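Local structure of polyprenyl synthetase (Nonlabens dokdonensis, 6KD7) at residues L45-S50 with K59-A64; E52-T57 with E303-A308; A65-V70 with I112-L117; C175-G180 with Y195-N200. The protein probably acts as a magnesium-dependent prenyltransferase that makes geranylgeranyl pyrophosphate. All coordinates share one frame; numbering follows the deposited sequence.

Overall arrangement
Contacts 1, 3 and 4 are buried joints between helices of the all-helical core, whereas contact 2, farthest from the centre of the chain, is only partly buried and pairs a helix end with a loop. Contacts 1 and 2 share helix 42-54, and contacts 1 and 3 share helix 58-82. No hydrogen bond crosses the core contacts: methyl groups meet in contact 1, close alanines and a leucine pack in contact 3, and a leucine and two tyrosines in contact 4. Contact 2 adds a bridging water and a CH-pi contact. T47 and S50 of contact 1 hydrogen-bond to the backbone of contact 4, while V68 of contact 3 packs on M179 and A176 there.

Contact 1. Residues L45-S50 with K59-A64; sequences LLTLMS and KDAMNA
In M62, CG lies anti to the backbone N (chi1 -168°), and bends at chi2 and then chi3 (63°) fold the chain back to put CE against L48. L48 has CG anti to its own carbonyl carbon, and its two methyls extend toward the partner helix. The contact belongs to a helical hairpin in which helices 42-54 and 58-82, joined by a short turn, run roughly antiparallel, their directions 150° apart and the segment axes 8.7 Å from each other. M62 CE faces the two methyls of L48, 3.9 Å from CD2 and 4.0 Å from CD1. The same L48 CD2 also lies 4.0 Å from A61 CB, so that one methyl spans two residues of the facing helix.

T47 divides its two branches. OG1 hydrogen-bonds to A176 O on helix 158-183, while CG2 packs against A61 and A64. No hydrogen bond passes between the two segments. Helix 58-82 is kinked here, where the N atoms of N63 and A64 lack a bond to the preceding turn. The hydroxyl of Y121 is placed across the break, hydrogen-bonded to both D60 O and A64 N. On the T47 side, CG2 stands 4.0 Å from A61 O and 4.3 Å from A64 CB.

Contact 2. Residues E52-T57 with E303-A308; sequences EMYGAT and EELSIA
A Schellman motif ends helix 42-54 at G55, and the two residues before it, M53 and Y54, receive the loop that carries L305, S306 and I307. I307 CG2 lies over one face of the Y54 ring, displaced toward its rim, and makes a CH-pi contact 4.0 Å from the ring centroid. The nearest ring atom is Y54 CE1, at 3.6 Å from this methyl. I307 CG1 takes the crowded position between backbone N and carbonyl carbon (chi1 62°), and the chain beyond it ends with CD1 3.8 Å from M53 CE.

In the all-helical polyprenyl synthetase fold the loop joins helix 283-303 to helix 309-322, near the C-terminus of the chain, so the contact ties a late connection to an early helix. S306 is the centre of an inverse gamma turn, and its carbonyl oxygen comes within 3.5 Å of Y54 CE1. At the ring's far end, Y54 OH touches L305 CD2 and hydrogen-bonds to E190 OE2, which also takes the N-H of S306. An alanine in place of Y54 would probably leave I307 CG2 without the ring beneath it and E190 with one partner fewer. A water bridges the backbones: it donates to M53 O at 2.8 Å and accepts from A308 N, at the N-cap of helix 309-322, at 2.8 Å.

Contact 3. Residues A65-V70 with I112-L117; sequences AIAVEV and IMAYRL
A67 and A114 bring the two backbones together, their CA atoms only 4.3 Å apart. Two methyl-to-carbonyl contacts follow from this closeness: A67 CB rests 3.5 Å from A114 O, and A114 CB lies 3.7 Å from A67 O. Small side chains on both helices allow this approach.

The remaining contacts are between apolar side chains. L117 CD1 is 3.6 Å from I66 CG2 and 4.2 Å from V70 CG2, and it also approaches the backbone N of A67. Its side chain meets those of I66 and V70 at about a right angle. The methyl V70 CG1, anti to the backbone N (chi1 171°), comes within 4.1 Å of A114 CB. No hydrogen bond crosses the contact.

The pair forms part of the helical core of the polyprenyl synthetase fold. Helix 4-18 packs on I66 through F11 and L15, helix 42-54 packs on V68, and helix 123-150 supplies F133 to A114. Helix 100-116 also meets the second subunit, and the ring of Y115 stacks on Y115 of that neighbouring chain.

Contact 4. Residues C175-G180 with Y195-N200; sequences CALQMG and YDYGIN
L177 meets Y197 and G198, and Y195 meets C175, where helix 158-183 turns back into helix 188-215. The two helices form an antiparallel helical hairpin of the polyprenyl synthetase core; the segment axes come within 8.0 Å of each other, with their directions 158° apart.

The Y195 side of the contact gathers round the tyrosine ring. Its first torsion puts CG anti to the backbone N (chi1 -178°), and ring atom CD1 of Y195 comes 3.7 Å from C175 N. The amide of Q178, at the end of an extended chain, stands beside CB, CG and CD1 of Y195, its plane nearly perpendicular to the ring at 83°. No hydrogen bond links the two segments. V171 and E139 also touch Y195, placing its side chain between helices 158-183 and 123-150. An alanine instead of Y195 would probably open a gap beside C175 N and the Q178 side chain, where the ring atoms now lie.

The leucine side depends on L177, whose side chain crosses that of Y197 at about a right angle. Y197 in turn hydrogen-bonds through OH to S319 OG, fixing the far end of its ring. L177 CD1 lies 3.5 Å from Y197 CD2. The same methyl fits against the bare backbone of G198, where a CB would fall only 3.0 Å from it; as built, L177 CD1 is 3.5 Å from G198 CA.

Contact 1. Residues L45-S50 with K59-A64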
loop_
_atom_site.group_PDB
_atom_site.type_symbol
_atom_site.label_atom_id
_atom_site.label_comp_id
_atom_site.label_asym_id
_atom_site.label_seq_id
_atom_site.Cartn_x
_atom_site.Cartn_y
_atom_site.Cartn_z
ATOM N N LEU A 45 6.522 35.880 25.442
ATOM C CA LEU A 45 6.726 37.338 25.610
ATOM C C LEU A 45 5.511 37.936 26.283
ATOM O O LEU A 45 5.710 38.875 26.985
ATOM C CB LEU A 45 7.012 38.030 24.271
ATOM C CG LEU A 45 8.279 37.545 23.563
ATOM C CD1 LEU A 45 8.630 38.432 22.403
ATOM C CD2 LEU A 45 9.458 37.442 24.505
ATOM N N LEU A 46 4.317 37.393 26.132
ATOM C CA LEU A 46 3.145 37.884 26.900
ATOM C C LEU A 46 3.408 37.704 28.416
ATOM O O LEU A 46 3.015 38.606 29.190
ATOM C CB LEU A 46 1.872 37.155 26.471
ATOM C CG LEU A 46 1.336 37.508 25.081
ATOM C CD1 LEU A 46 0.216 36.564 24.670
ATOM C CD2 LEU A 46 0.859 38.939 25.010
ATOM N N THR A 47 4.021 36.585 28.816
ATOM C CA THR A 47 4.329 36.230 30.219
ATOM C C THR A 47 5.279 37.311 30.771
ATOM O O THR A 47 4.915 37.922 31.817
ATOM C CB THR A 47 4.847 34.786 30.323
ATOM O OG1 THR A 47 3.788 33.900 29.929
ATOM C CG2 THR A 47 5.292 34.465 31.733
ATOM N N LEU A 48 6.376 37.586 30.061
ATOM C CA LEU A 48 7.393 38.604 30.454
ATOM C C LEU A 48 6.755 39.999 30.511
ATOM O O LEU A 48 6.953 40.716 31.501
ATOM C CB LEU A 48 8.560 38.580 29.483
ATOM C CG LEU A 48 9.226 37.236 29.305
ATOM C CD1 LEU A 48 10.363 37.351 28.308
ATOM C CD2 LEU A 48 9.728 36.668 30.619
ATOM N N MET A 49 5.938 40.357 29.540
ATOM C CA MET A 49 5.310 41.686 29.509
ATOM C C MET A 49 4.410 41.823 30.737
ATOM O O MET A 49 4.432 42.897 31.362
ATOM C CB MET A 49 4.478 41.890 28.237
ATOM C CG MET A 49 5.327 42.105 26.966
ATOM S SD MET A 49 4.349 41.806 25.460
ATOM C CE MET A 49 3.259 43.212 25.573
ATOM N N SER A 50 3.602 40.803 31.032
ATOM C CA SER A 50 2.636 40.785 32.164
ATOM C C SER A 50 3.410 40.991 33.471
ATOM O O SER A 50 3.043 41.848 34.268
ATOM C CB SER A 50 1.882 39.495 32.219
ATOM O OG SER A 50 0.773 39.590 33.096
ATOM N N LYS A 59 13.325 38.498 34.344
ATOM C CA LYS A 59 14.165 37.410 34.886
ATOM C C LYS A 59 13.330 36.567 35.848
ATOM O O LYS A 59 13.488 35.356 35.838
ATOM C CB LYS A 59 15.396 37.999 35.573
ATOM C CG LYS A 59 16.295 36.983 36.257
ATOM C CD LYS A 59 17.346 37.598 37.145
ATOM C CE LYS A 59 17.899 36.620 38.157
ATOM N NZ LYS A 59 19.150 37.116 38.776
ATOM N N ASP A 60 12.450 37.199 36.613
ATOM C CA ASP A 60 11.658 36.432 37.604
ATOM C C ASP A 60 10.712 35.498 36.835
ATOM O O ASP A 60 10.606 34.340 37.236
ATOM C CB ASP A 60 10.795 37.275 38.553
ATOM C CG ASP A 60 11.526 38.138 39.583
ATOM O OD1 ASP A 60 12.626 37.693 40.059
ATOM O OD2 ASP A 60 10.985 39.275 39.880
ATOM N N ALA A 61 10.078 36.007 35.777
ATOM C CA ALA A 61 9.040 35.326 34.984
ATOM C C ALA A 61 9.634 34.336 33.966
ATOM O O ALA A 61 8.869 33.642 33.315
ATOM C CB ALA A 61 8.179 36.345 34.313
ATOM N N MET A 62 10.941 34.271 33.835
ATOM C CA MET A 62 11.588 33.677 32.652
ATOM C C MET A 62 11.265 32.173 32.611
ATOM O O MET A 62 10.871 31.717 31.546
ATOM C CB MET A 62 13.100 33.850 32.677
ATOM C CG MET A 62 13.796 33.509 31.351
ATOM S SD MET A 62 13.174 34.445 29.930
ATOM C CE MET A 62 13.609 36.128 30.398
ATOM N N ASN A 63 11.464 31.433 33.708
ATOM C CA ASN A 63 11.236 29.959 33.715
ATOM C C ASN A 63 9.780 29.682 33.284
ATOM O O ASN A 63 9.584 28.820 32.419
ATOM C CB ASN A 63 11.628 29.338 35.051
ATOM C CG ASN A 63 13.128 29.187 35.190
ATOM O OD1 ASN A 63 13.887 29.509 34.296
ATOM N ND2 ASN A 63 13.563 28.646 36.305
ATOM N N ALA A 64 8.811 30.443 33.772
ATOM C CA ALA A 64 7.397 30.280 33.410
ATOM C C ALA A 64 7.165 30.611 31.927
ATOM O O ALA A 64 6.295 29.960 31.290
ATOM C CB ALA A 64 6.524 31.144 34.251
#

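Contact 2. Residues E52-T57 with E303-A308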
loop_
_atom_site.group_PDB
_atom_site.type_symbol
_atom_site.label_atom_id
_atom_site.label_comp_id
_atom_site.label_asym_id
_atom_site.label_seq_id
_atom_site.Cartn_x
_atom_site.Cartn_y
_atom_site.Cartn_z
ATOM N N GLU A 52 6.456 42.336 33.982
ATOM C CA GLU A 52 7.018 43.713 34.073
ATOM C C GLU A 52 5.922 44.731 34.426
ATOM O O GLU A 52 6.069 45.416 35.440
ATOM C CB GLU A 52 7.710 44.087 32.778
ATOM C CG GLU A 52 9.031 43.394 32.639
ATOM C CD GLU A 52 9.802 43.835 31.402
ATOM O OE1 GLU A 52 9.156 44.402 30.469
ATOM O OE2 GLU A 52 11.030 43.593 31.375
ATOM N N MET A 53 4.848 44.773 33.657
ATOM C CA MET A 53 3.704 45.666 33.881
ATOM C C MET A 53 3.227 45.616 35.325
ATOM O O MET A 53 2.565 46.570 35.719
ATOM C CB MET A 53 2.499 45.248 33.052
ATOM C CG MET A 53 2.635 45.591 31.592
ATOM S SD MET A 53 1.334 44.829 30.520
ATOM C CE MET A 53 0.208 44.124 31.730
ATOM N N TYR A 54 3.328 44.490 36.015
ATOM C CA TYR A 54 2.728 44.359 37.363
ATOM C C TYR A 54 3.830 44.456 38.430
ATOM O O TYR A 54 3.554 44.330 39.629
ATOM C CB TYR A 54 1.936 43.059 37.488
ATOM C CG TYR A 54 0.560 43.067 36.885
ATOM C CD1 TYR A 54 -0.443 43.895 37.337
ATOM C CD2 TYR A 54 0.234 42.167 35.872
ATOM C CE1 TYR A 54 -1.713 43.890 36.764
ATOM C CE2 TYR A 54 -1.038 42.123 35.324
ATOM C CZ TYR A 54 -2.018 42.976 35.760
ATOM O OH TYR A 54 -3.251 42.884 35.187
ATOM N N GLY A 55 5.071 44.645 38.015
ATOM C CA GLY A 55 6.113 45.039 38.956
ATOM C C GLY A 55 7.236 44.055 39.029
ATOM O O GLY A 55 8.226 44.418 39.655
ATOM N N ALA A 56 7.140 42.850 38.453
ATOM C CA ALA A 56 8.232 41.871 38.608
ATOM C C ALA A 56 9.237 42.118 37.504
ATOM O O ALA A 56 8.954 42.951 36.661
ATOM C CB ALA A 56 7.678 40.470 38.593
ATOM N N THR A 57 10.334 41.380 37.483
ATOM C CA THR A 57 11.264 41.360 36.334
ATOM C C THR A 57 10.922 40.247 35.329
ATOM O O THR A 57 10.342 39.196 35.709
ATOM C CB THR A 57 12.703 41.193 36.828
ATOM O OG1 THR A 57 12.824 40.001 37.601
ATOM C CG2 THR A 57 13.097 42.362 37.704
ATOM N N GLU A 303 -7.816 49.031 29.313
ATOM C CA GLU A 303 -8.184 50.273 30.029
ATOM C C GLU A 303 -8.475 49.912 31.494
ATOM O O GLU A 303 -8.249 50.763 32.327
ATOM C CB GLU A 303 -9.403 50.960 29.408
ATOM C CG GLU A 303 -9.101 51.770 28.160
ATOM C CD GLU A 303 -10.290 52.046 27.224
ATOM O OE1 GLU A 303 -11.471 51.962 27.677
ATOM O OE2 GLU A 303 -10.039 52.316 26.013
ATOM N N GLU A 304 -8.971 48.709 31.777
ATOM C CA GLU A 304 -9.381 48.349 33.161
ATOM C C GLU A 304 -8.295 47.636 33.966
ATOM O O GLU A 304 -8.544 47.344 35.129
ATOM C CB GLU A 304 -10.659 47.522 33.115
ATOM C CG GLU A 304 -11.817 48.290 32.522
ATOM C CD GLU A 304 -13.045 47.439 32.272
ATOM O OE1 GLU A 304 -13.079 46.297 32.771
ATOM O OE2 GLU A 304 -13.951 47.917 31.574
ATOM N N LEU A 305 -7.143 47.369 33.372
ATOM C CA LEU A 305 -6.075 46.668 34.118
ATOM C C LEU A 305 -5.462 47.603 35.162
ATOM O O LEU A 305 -5.427 48.809 34.934
ATOM C CB LEU A 305 -5.019 46.203 33.117
ATOM C CG LEU A 305 -5.466 45.085 32.181
ATOM C CD1 LEU A 305 -4.432 44.855 31.105
ATOM C CD2 LEU A 305 -5.721 43.809 32.957
ATOM N N SER A 306 -4.972 47.029 36.256
ATOM C CA SER A 306 -4.279 47.799 37.311
ATOM C C SER A 306 -2.803 47.911 36.933
ATOM O O SER A 306 -1.982 47.257 37.552
ATOM C CB SER A 306 -4.472 47.150 38.642
ATOM O OG SER A 306 -3.897 47.933 39.660
ATOM N N ILE A 307 -2.511 48.701 35.906
ATOM C CA ILE A 307 -1.130 48.933 35.396
ATOM C C ILE A 307 -0.977 50.427 35.080
ATOM O O ILE A 307 -1.989 51.107 34.974
ATOM C CB ILE A 307 -0.833 48.059 34.161
ATOM C CG1 ILE A 307 -1.754 48.392 32.989
ATOM C CG2 ILE A 307 -0.875 46.581 34.495
ATOM C CD1 ILE A 307 -1.527 47.535 31.784
ATOM N N ALA A 308 0.261 50.904 34.977
ATOM C CA ALA A 308 0.553 52.322 34.681
ATOM C C ALA A 308 0.069 52.681 33.274
ATOM O O ALA A 308 0.163 51.836 32.397
ATOM C CB ALA A 308 2.032 52.549 34.812
HETATM O O HOH W 1 2.475 49.173 34.792
#

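Contact 3. Residues A65-V70 with I112-L117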
loop_
_atom_site.group_PDB
_atom_site.type_symbol
_atom_site.label_atom_id
_atom_site.label_comp_id
_atom_site.label_asym_id
_atom_site.label_seq_id
_atom_site.Cartn_x
_atom_site.Cartn_y
_atom_site.Cartn_z
ATOM N N ALA A 65 7.799 31.663 31.426
ATOM C CA ALA A 65 7.755 32.061 30.000
ATOM C C ALA A 65 8.275 30.893 29.141
ATOM O O ALA A 65 7.633 30.531 28.168
ATOM C CB ALA A 65 8.612 33.294 29.777
ATOM N N ILE A 66 9.391 30.317 29.524
ATOM C CA ILE A 66 9.971 29.170 28.806
ATOM C C ILE A 66 9.012 27.973 28.899
ATOM O O ILE A 66 8.836 27.310 27.857
ATOM C CB ILE A 66 11.353 28.867 29.350
ATOM C CG1 ILE A 66 12.278 30.048 29.048
ATOM C CG2 ILE A 66 11.881 27.550 28.774
ATOM C CD1 ILE A 66 13.669 29.900 29.652
ATOM N N ALA A 67 8.332 27.745 30.034
ATOM C CA ALA A 67 7.338 26.650 30.147
ATOM C C ALA A 67 6.270 26.842 29.062
ATOM O O ALA A 67 5.820 25.866 28.434
ATOM C CB ALA A 67 6.665 26.614 31.504
ATOM N N VAL A 68 5.781 28.058 28.954
ATOM C CA VAL A 68 4.721 28.390 27.988
ATOM C C VAL A 68 5.184 27.992 26.572
ATOM O O VAL A 68 4.403 27.380 25.857
ATOM C CB VAL A 68 4.347 29.863 28.110
ATOM C CG1 VAL A 68 3.657 30.389 26.873
ATOM C CG2 VAL A 68 3.466 30.060 29.310
ATOM N N GLU A 69 6.391 28.360 26.185
ATOM C CA GLU A 69 6.919 28.111 24.835
ATOM C C GLU A 69 7.131 26.600 24.679
ATOM O O GLU A 69 6.884 26.091 23.576
ATOM C CB GLU A 69 8.220 28.885 24.608
ATOM C CG GLU A 69 8.894 28.651 23.244
ATOM C CD GLU A 69 8.157 29.306 22.080
ATOM O OE1 GLU A 69 7.060 29.877 22.272
ATOM O OE2 GLU A 69 8.696 29.234 20.985
ATOM N N VAL A 70 7.655 25.929 25.699
ATOM C CA VAL A 70 7.891 24.472 25.587
ATOM C C VAL A 70 6.531 23.797 25.414
ATOM O O VAL A 70 6.396 22.972 24.503
ATOM C CB VAL A 70 8.681 23.940 26.766
ATOM C CG1 VAL A 70 8.729 22.429 26.769
ATOM C CG2 VAL A 70 10.093 24.509 26.722
ATOM N N ILE A 112 6.314 17.370 29.988
ATOM C CA ILE A 112 6.829 17.106 31.353
ATOM C C ILE A 112 7.915 18.154 31.658
ATOM O O ILE A 112 7.935 18.671 32.773
ATOM C CB ILE A 112 7.341 15.657 31.461
ATOM C CG1 ILE A 112 6.227 14.619 31.248
ATOM C CG2 ILE A 112 8.010 15.431 32.794
ATOM C CD1 ILE A 112 6.796 13.217 30.855
ATOM N N MET A 113 8.786 18.457 30.700
ATOM C CA MET A 113 9.855 19.472 30.872
ATOM C C MET A 113 9.221 20.839 31.163
ATOM O O MET A 113 9.781 21.614 31.990
ATOM C CB MET A 113 10.711 19.539 29.608
ATOM C CG MET A 113 11.526 18.294 29.395
ATOM S SD MET A 113 12.221 18.242 27.706
ATOM C CE MET A 113 13.567 19.404 27.880
ATOM N N ALA A 114 8.089 21.136 30.532
ATOM C CA ALA A 114 7.380 22.392 30.782
ATOM C C ALA A 114 7.022 22.443 32.270
ATOM O O ALA A 114 7.281 23.468 32.920
ATOM C CB ALA A 114 6.155 22.504 29.928
ATOM N N TYR A 115 6.365 21.397 32.777
ATOM C CA TYR A 115 5.926 21.354 34.196
ATOM C C TYR A 115 7.146 21.593 35.085
ATOM O O TYR A 115 7.026 22.313 36.045
ATOM C CB TYR A 115 5.250 20.033 34.541
ATOM C CG TYR A 115 3.797 19.969 34.185
ATOM C CD1 TYR A 115 2.860 20.530 35.024
ATOM C CD2 TYR A 115 3.337 19.264 33.082
ATOM C CE1 TYR A 115 1.509 20.492 34.741
ATOM C CE2 TYR A 115 1.980 19.189 32.801
ATOM C CZ TYR A 115 1.061 19.788 33.647
ATOM O OH TYR A 115 -0.279 19.767 33.459
ATOM N N ARG A 116 8.270 20.986 34.752
ATOM C CA ARG A 116 9.480 21.073 35.600
ATOM C C ARG A 116 10.027 22.500 35.690
ATOM O O ARG A 116 10.740 22.771 36.634
ATOM C CB ARG A 116 10.523 20.075 35.113
ATOM C CG ARG A 116 9.962 18.675 34.959
ATOM C CD ARG A 116 10.895 17.666 35.554
ATOM N NE ARG A 116 12.223 17.662 34.983
ATOM C CZ ARG A 116 13.274 17.214 35.640
ATOM N NH1 ARG A 116 14.461 17.209 35.072
ATOM N NH2 ARG A 116 13.133 16.778 36.871
ATOM N N LEU A 117 9.743 23.338 34.703
ATOM C CA LEU A 117 10.279 24.712 34.668
ATOM C C LEU A 117 9.580 25.574 35.740
ATOM O O LEU A 117 10.049 26.692 35.967
ATOM C CB LEU A 117 10.143 25.265 33.232
ATOM C CG LEU A 117 11.263 24.807 32.279
ATOM C CD1 LEU A 117 10.801 24.808 30.838
ATOM C CD2 LEU A 117 12.517 25.661 32.404
#

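Contact 4. Residues C175-G180 with Y195-N200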
loop_
_atom_site.group_PDB
_atom_site.type_symbol
_atom_site.label_atom_id
_atom_site.label_comp_id
_atom_site.label_asym_id
_atom_site.label_seq_id
_atom_site.Cartn_x
_atom_site.Cartn_y
_atom_site.Cartn_z
ATOM N N CYS A 175 -3.630 32.421 29.558
ATOM C CA CYS A 175 -2.844 31.692 30.559
ATOM C C CYS A 175 -1.456 32.310 30.634
ATOM O O CYS A 175 -0.937 32.450 31.738
ATOM C CB CYS A 175 -2.822 30.195 30.216
ATOM S SG CYS A 175 -1.686 29.252 31.242
ATOM N N ALA A 176 -0.795 32.525 29.494
ATOM C CA ALA A 176 0.561 33.109 29.445
ATOM C C ALA A 176 0.561 34.458 30.206
ATOM O O ALA A 176 1.504 34.694 30.961
ATOM C CB ALA A 176 1.019 33.297 28.015
ATOM N N LEU A 177 -0.442 35.306 29.988
ATOM C CA LEU A 177 -0.551 36.626 30.665
ATOM C C LEU A 177 -0.797 36.403 32.171
ATOM O O LEU A 177 -0.006 36.935 32.990
ATOM C CB LEU A 177 -1.676 37.433 30.015
ATOM C CG LEU A 177 -1.356 37.936 28.609
ATOM C CD1 LEU A 177 -2.618 38.308 27.892
ATOM C CD2 LEU A 177 -0.404 39.115 28.639
ATOM N N GLN A 178 -1.770 35.548 32.509
ATOM C CA GLN A 178 -2.107 35.220 33.902
ATOM C C GLN A 178 -0.867 34.725 34.630
ATOM O O GLN A 178 -0.710 35.148 35.804
ATOM C CB GLN A 178 -3.336 34.333 33.994
ATOM C CG GLN A 178 -3.624 33.976 35.426
ATOM C CD GLN A 178 -4.945 33.293 35.613
ATOM O OE1 GLN A 178 -5.287 33.009 36.756
ATOM N NE2 GLN A 178 -5.681 33.003 34.553
ATOM N N MET A 179 0.033 33.972 33.994
ATOM C CA MET A 179 1.209 33.419 34.711
ATOM C C MET A 179 2.155 34.567 35.110
ATOM O O MET A 179 2.928 34.407 36.111
ATOM C CB MET A 179 1.983 32.372 33.881
ATOM C CG MET A 179 1.157 31.064 33.731
ATOM S SD MET A 179 1.758 29.869 32.515
ATOM C CE MET A 179 3.423 29.599 33.051
ATOM N N GLY A 180 2.253 35.607 34.288
ATOM C CA GLY A 180 3.170 36.728 34.607
ATOM C C GLY A 180 2.635 37.490 35.800
ATOM O O GLY A 180 3.405 37.784 36.703
ATOM N N TYR A 195 -6.202 37.720 32.123
ATOM C CA TYR A 195 -6.617 36.488 31.414
ATOM C C TYR A 195 -7.645 36.842 30.353
ATOM O O TYR A 195 -7.457 36.469 29.195
ATOM C CB TYR A 195 -7.199 35.432 32.350
ATOM C CG TYR A 195 -7.604 34.134 31.698
ATOM C CD1 TYR A 195 -6.704 33.090 31.555
ATOM C CD2 TYR A 195 -8.902 33.923 31.291
ATOM C CE1 TYR A 195 -7.083 31.866 31.014
ATOM C CE2 TYR A 195 -9.293 32.715 30.737
ATOM C CZ TYR A 195 -8.372 31.696 30.556
ATOM O OH TYR A 195 -8.760 30.502 30.013
ATOM N N ASP A 196 -8.683 37.550 30.748
ATOM C CA ASP A 196 -9.797 37.954 29.860
ATOM C C ASP A 196 -9.279 38.761 28.664
ATOM O O ASP A 196 -9.818 38.588 27.547
ATOM C CB ASP A 196 -10.831 38.765 30.632
ATOM C CG ASP A 196 -11.636 37.950 31.627
ATOM O OD1 ASP A 196 -11.474 36.696 31.664
ATOM O OD2 ASP A 196 -12.450 38.574 32.344
ATOM N N TYR A 197 -8.360 39.691 28.901
ATOM C CA TYR A 197 -7.709 40.432 27.808
ATOM C C TYR A 197 -7.160 39.389 26.815
ATOM O O TYR A 197 -7.399 39.529 25.603
ATOM C CB TYR A 197 -6.596 41.337 28.353
ATOM C CG TYR A 197 -5.559 41.745 27.348
ATOM C CD1 TYR A 197 -5.894 42.440 26.200
ATOM C CD2 TYR A 197 -4.237 41.439 27.553
ATOM C CE1 TYR A 197 -4.927 42.839 25.282
ATOM C CE2 TYR A 197 -3.275 41.786 26.628
ATOM C CZ TYR A 197 -3.627 42.466 25.478
ATOM O OH TYR A 197 -2.656 42.770 24.578
ATOM N N GLY A 198 -6.343 38.464 27.315
ATOM C CA GLY A 198 -5.728 37.373 26.519
ATOM C C GLY A 198 -6.798 36.591 25.731
ATOM O O GLY A 198 -6.596 36.364 24.561
ATOM N N ILE A 199 -7.940 36.291 26.315
ATOM C CA ILE A 199 -9.021 35.599 25.582
ATOM C C ILE A 199 -9.439 36.457 24.389
ATOM O O ILE A 199 -9.496 35.917 23.288
ATOM C CB ILE A 199 -10.178 35.225 26.504
ATOM C CG1 ILE A 199 -9.748 34.198 27.550
ATOM C CG2 ILE A 199 -11.378 34.716 25.715
ATOM C CD1 ILE A 199 -9.256 32.874 26.998
ATOM N N ASN A 200 -9.725 37.734 24.584
ATOM C CA ASN A 200 -10.263 38.581 23.486
ATOM C C ASN A 200 -9.138 38.761 22.462
ATOM O O ASN A 200 -9.372 38.675 21.260
ATOM C CB ASN A 200 -10.810 39.909 24.019
ATOM C CG ASN A 200 -12.158 39.775 24.700
ATOM O OD1 ASN A 200 -12.403 40.276 25.826
ATOM N ND2 ASN A 200 -13.061 39.147 23.984
#